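Local coordinates for protein galectin (Danio rerio, PDB 6E20) that binds beta-galactoside-containing glycans as a galectin and probably acts in innate immunity by recognising sugars on infectious agents such as fish viruses, at residues N29-I34 with A42-P47. Sequence-based numbering, arbitrary orientation.
Sequences NFAINI and ALHMNP. With GAL (beta-D-galactopyranose), chain D.
H44 and A31 meet beside the sugar: the methyl carbon CB of A31 lies 3.5 Å from CE1 of the imidazole, approaching it obliquely, while galactose O4 lies near the ring plane, at its edge. There H44 NE2 and the axial O4 of galactose share a hydrogen bond of 2.9 Å. With CG anti to its backbone N (chi1 169°), H44 rises from the same sheet face as N33, whose amide lies alongside the imidazole, the two planes only 25° apart. N46 uses both ends of its amide. ND2 donates to F30 O at 2.7 Å, reaching that carbonyl from well above its plane, and OD1 accepts from R48 NE while lying 3.2 Å from galactose O4. W68, whose ring meets that of H44, also lines the pocket, and R48, N61 and E71 also hydrogen-bond the galactose. The two strands form an antiparallel hairpin in the concave sheet of the galectin beta-sandwich. I32 and M45 form a hydrogen-bonded pair (M45 N to I32 O, 2.8 Å), as do I34 and L43, whereas N33 and H44 form the intervening non-hydrogen-bonded pair. At the far end A42 and L43 both face I34 in a classic beta bulge. The opposite face looks into the sandwich: I32 CD1 meets M45 SD at 4.0 Å, and P47 CG makes an off-centre CH-pi contact with the F30 ring, 4.2 Å from its centroid. Beyond them, I19 and I87 of the second sheet pack on I32, and the ring of F85 meets that of F30 with the planes nearly parallel.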
ATOM      1  N   ASN B  29       7.236  -4.463  19.577  1.00 23.31           N
ATOM      2  CA  ASN B  29       5.800  -4.449  19.227  1.00 22.92           C
ATOM      3  C   ASN B  29       5.631  -3.717  17.895  1.00 23.53           C
ATOM      4  O   ASN B  29       6.593  -2.996  17.453  1.00 22.75           O
ATOM      5  CB  ASN B  29       4.966  -3.816  20.351  1.00 25.47           C
ATOM      6  CG  ASN B  29       5.003  -2.305  20.377  1.00 25.99           C
ATOM      7  OD1 ASN B  29       6.069  -1.704  20.586  1.00 28.00           O
ATOM      8  ND2 ASN B  29       3.857  -1.692  20.110  1.00 23.85           N
ATOM      9  N   PHE B  30       4.437  -3.825  17.312  1.00 20.77           N
ATOM     10  CA  PHE B  30       4.045  -3.059  16.102  1.00 22.88           C
ATOM     11  C   PHE B  30       2.536  -3.006  16.055  1.00 22.50           C
ATOM     12  O   PHE B  30       1.922  -3.777  16.794  1.00 25.09           O
ATOM     13  CB  PHE B  30       4.639  -3.651  14.818  1.00 21.49           C
ATOM     14  CG  PHE B  30       4.166  -5.028  14.434  1.00 23.11           C
ATOM     15  CD1 PHE B  30       4.847  -6.161  14.858  1.00 24.59           C
ATOM     16  CD2 PHE B  30       3.063  -5.200  13.603  1.00 25.05           C
ATOM     17  CE1 PHE B  30       4.423  -7.431  14.485  1.00 25.26           C
ATOM     18  CE2 PHE B  30       2.625  -6.469  13.240  1.00 23.12           C
ATOM     19  CZ  PHE B  30       3.322  -7.582  13.662  1.00 25.37           C
ATOM     20  N   ALA B  31       1.972  -2.114  15.249  1.00 23.18           N
ATOM     21  CA  ALA B  31       0.505  -1.926  15.199  1.00 23.34           C
ATOM     22  C   ALA B  31       0.067  -1.614  13.773  1.00 22.52           C
ATOM     23  O   ALA B  31       0.774  -0.867  13.059  1.00 23.38           O
ATOM     24  CB  ALA B  31       0.054  -0.856  16.170  1.00 23.90           C
ATOM     25  N   ILE B  32      -1.077  -2.202  13.430  1.00 23.23           N
ATOM     26  CA  ILE B  32      -1.919  -1.938  12.239  1.00 24.50           C
ATOM     27  C   ILE B  32      -3.102  -1.128  12.740  1.00 24.15           C
ATOM     28  O   ILE B  32      -3.781  -1.579  13.684  1.00 25.12           O
ATOM     29  CB  ILE B  32      -2.390  -3.248  11.578  1.00 26.01           C
ATOM     30  CG1 ILE B  32      -1.213  -4.139  11.153  1.00 26.80           C
ATOM     31  CG2 ILE B  32      -3.303  -2.925  10.423  1.00 26.47           C
ATOM     32  CD1 ILE B  32      -1.419  -5.607  11.452  1.00 31.72           C
ATOM     33  N   ASN B  33      -3.277   0.049  12.163  1.00 23.58           N
ATOM     34  CA  ASN B  33      -4.355   1.005  12.505  1.00 23.67           C
ATOM     35  C   ASN B  33      -5.217   1.129  11.264  1.00 23.62           C
ATOM     36  O   ASN B  33      -4.680   1.571  10.230  1.00 21.43           O
ATOM     37  CB  ASN B  33      -3.761   2.338  12.964  1.00 23.76           C
ATOM     38  CG  ASN B  33      -2.948   2.186  14.231  1.00 24.79           C
ATOM     39  OD1 ASN B  33      -1.713   2.311  14.243  1.00 29.09           O
ATOM     40  ND2 ASN B  33      -3.635   1.901  15.311  1.00 24.90           N
ATOM     41  N   ILE B  34      -6.486   0.717  11.357  1.00 23.59           N
ATOM     42  CA  ILE B  34      -7.478   0.914  10.270  1.00 25.52           C
ATOM     43  C   ILE B  34      -8.574   1.862  10.789  1.00 26.17           C
ATOM     44  O   ILE B  34      -9.135   1.629  11.904  1.00 21.63           O
ATOM     45  CB  ILE B  34      -8.034  -0.431   9.788  1.00 26.66           C
ATOM     46  CG1 ILE B  34      -6.926  -1.402   9.357  1.00 28.83           C
ATOM     47  CG2 ILE B  34      -9.056  -0.215   8.679  1.00 25.52           C
ATOM     48  CD1 ILE B  34      -7.421  -2.835   9.173  1.00 29.45           C
ATOM     49  N   ALA B  42     -10.746   2.514  14.004  1.00 23.93           N
ATOM     50  CA  ALA B  42     -11.769   1.466  14.215  1.00 23.58           C
ATOM     51  C   ALA B  42     -11.135   0.171  14.726  1.00 22.42           C
ATOM     52  O   ALA B  42     -11.761  -0.515  15.566  1.00 19.80           O
ATOM     53  CB  ALA B  42     -12.493   1.228  12.916  1.00 23.68           C
ATOM     54  N   LEU B  43      -9.977  -0.187  14.162  1.00 23.54           N
ATOM     55  CA  LEU B  43      -9.138  -1.331  14.605  1.00 23.76           C
ATOM     56  C   LEU B  43      -7.674  -0.891  14.789  1.00 23.85           C
ATOM     57  O   LEU B  43      -6.992  -0.561  13.789  1.00 21.75           O
ATOM     58  CB  LEU B  43      -9.207  -2.470  13.591  1.00 23.19           C
ATOM     59  CG  LEU B  43      -8.248  -3.625  13.881  1.00 22.84           C
ATOM     60  CD1 LEU B  43      -8.545  -4.261  15.227  1.00 24.64           C
ATOM     61  CD2 LEU B  43      -8.293  -4.679  12.788  1.00 23.13           C
ATOM     62  N   HIS B  44      -7.205  -0.996  16.023  1.00 22.27           N
ATOM     63  CA  HIS B  44      -5.787  -0.943  16.427  1.00 23.24           C
ATOM     64  C   HIS B  44      -5.370  -2.372  16.776  1.00 23.75           C
ATOM     65  O   HIS B  44      -5.863  -2.897  17.773  1.00 24.75           O
ATOM     66  CB  HIS B  44      -5.611   0.022  17.591  1.00 23.78           C
ATOM     67  CG  HIS B  44      -4.277  -0.035  18.251  1.00 22.15           C
ATOM     68  ND1 HIS B  44      -3.208   0.664  17.760  1.00 22.67           N
ATOM     69  CD2 HIS B  44      -3.857  -0.647  19.387  1.00 23.49           C
ATOM     70  CE1 HIS B  44      -2.165   0.503  18.568  1.00 23.11           C
ATOM     71  NE2 HIS B  44      -2.528  -0.332  19.577  1.00 21.86           N
ATOM     72  N   MET B  45      -4.523  -2.989  15.967  1.00 23.09           N
ATOM     73  CA  MET B  45      -4.086  -4.384  16.243  1.00 25.40           C
ATOM     74  C   MET B  45      -2.593  -4.346  16.539  1.00 23.73           C
ATOM     75  O   MET B  45      -1.836  -3.949  15.639  1.00 26.40           O
ATOM     76  CB  MET B  45      -4.366  -5.313  15.068  1.00 24.69           C
ATOM     77  CG  MET B  45      -3.900  -6.722  15.344  1.00 27.99           C
ATOM     78  SD  MET B  45      -3.907  -7.682  13.852  1.00 33.23           S
ATOM     79  CE  MET B  45      -2.858  -9.049  14.356  1.00 36.05           C
ATOM     80  N   ASN B  46      -2.211  -4.766  17.737  1.00 23.13           N
ATOM     81  CA  ASN B  46      -0.891  -4.440  18.324  1.00 23.45           C
ATOM     82  C   ASN B  46      -0.274  -5.727  18.854  1.00 23.08           C
ATOM     83  O   ASN B  46      -0.368  -6.029  20.048  1.00 25.66           O
ATOM     84  CB  ASN B  46      -1.057  -3.288  19.314  1.00 22.05           C
ATOM     85  CG  ASN B  46       0.223  -2.868  19.997  1.00 22.68           C
ATOM     86  OD1 ASN B  46       0.192  -2.515  21.174  1.00 21.75           O
ATOM     87  ND2 ASN B  46       1.331  -2.908  19.273  1.00 18.96           N
ATOM     88  N   PRO B  47       0.344  -6.544  17.968  1.00 23.11           N
ATOM     89  CA  PRO B  47       1.223  -7.628  18.413  1.00 23.55           C
ATOM     90  C   PRO B  47       2.389  -7.064  19.245  1.00 24.67           C
ATOM     91  O   PRO B  47       3.098  -6.194  18.771  1.00 25.01           O
ATOM     92  CB  PRO B  47       1.668  -8.285  17.106  1.00 24.68           C
ATOM     93  CG  PRO B  47       0.548  -7.952  16.126  1.00 24.47           C
ATOM     94  CD  PRO B  47       0.179  -6.530  16.503  1.00 23.89           C
TER
HETATM   95  C1  GAL D   2      -1.799   1.269  25.380  1.00 24.83           C
HETATM   96  C2  GAL D   2      -0.636   1.572  24.467  1.00 25.89           C
HETATM   97  C3  GAL D   2      -1.146   2.154  23.153  1.00 25.32           C
HETATM   98  C4  GAL D   2      -2.192   1.214  22.548  1.00 23.87           C
HETATM   99  C5  GAL D   2      -3.309   0.976  23.587  1.00 24.24           C
HETATM  100  C6  GAL D   2      -4.402  -0.015  23.117  1.00 24.08           C
HETATM  101  O2  GAL D   2       0.176   2.528  25.152  1.00 25.31           O
HETATM  102  O3  GAL D   2      -0.074   2.323  22.259  1.00 23.75           O
HETATM  103  O4  GAL D   2      -1.492   0.013  22.221  1.00 20.52           O
HETATM  104  O5  GAL D   2      -2.744   0.432  24.778  1.00 25.28           O
HETATM  105  O6  GAL D   2      -5.295  -0.354  24.195  1.00 22.41           O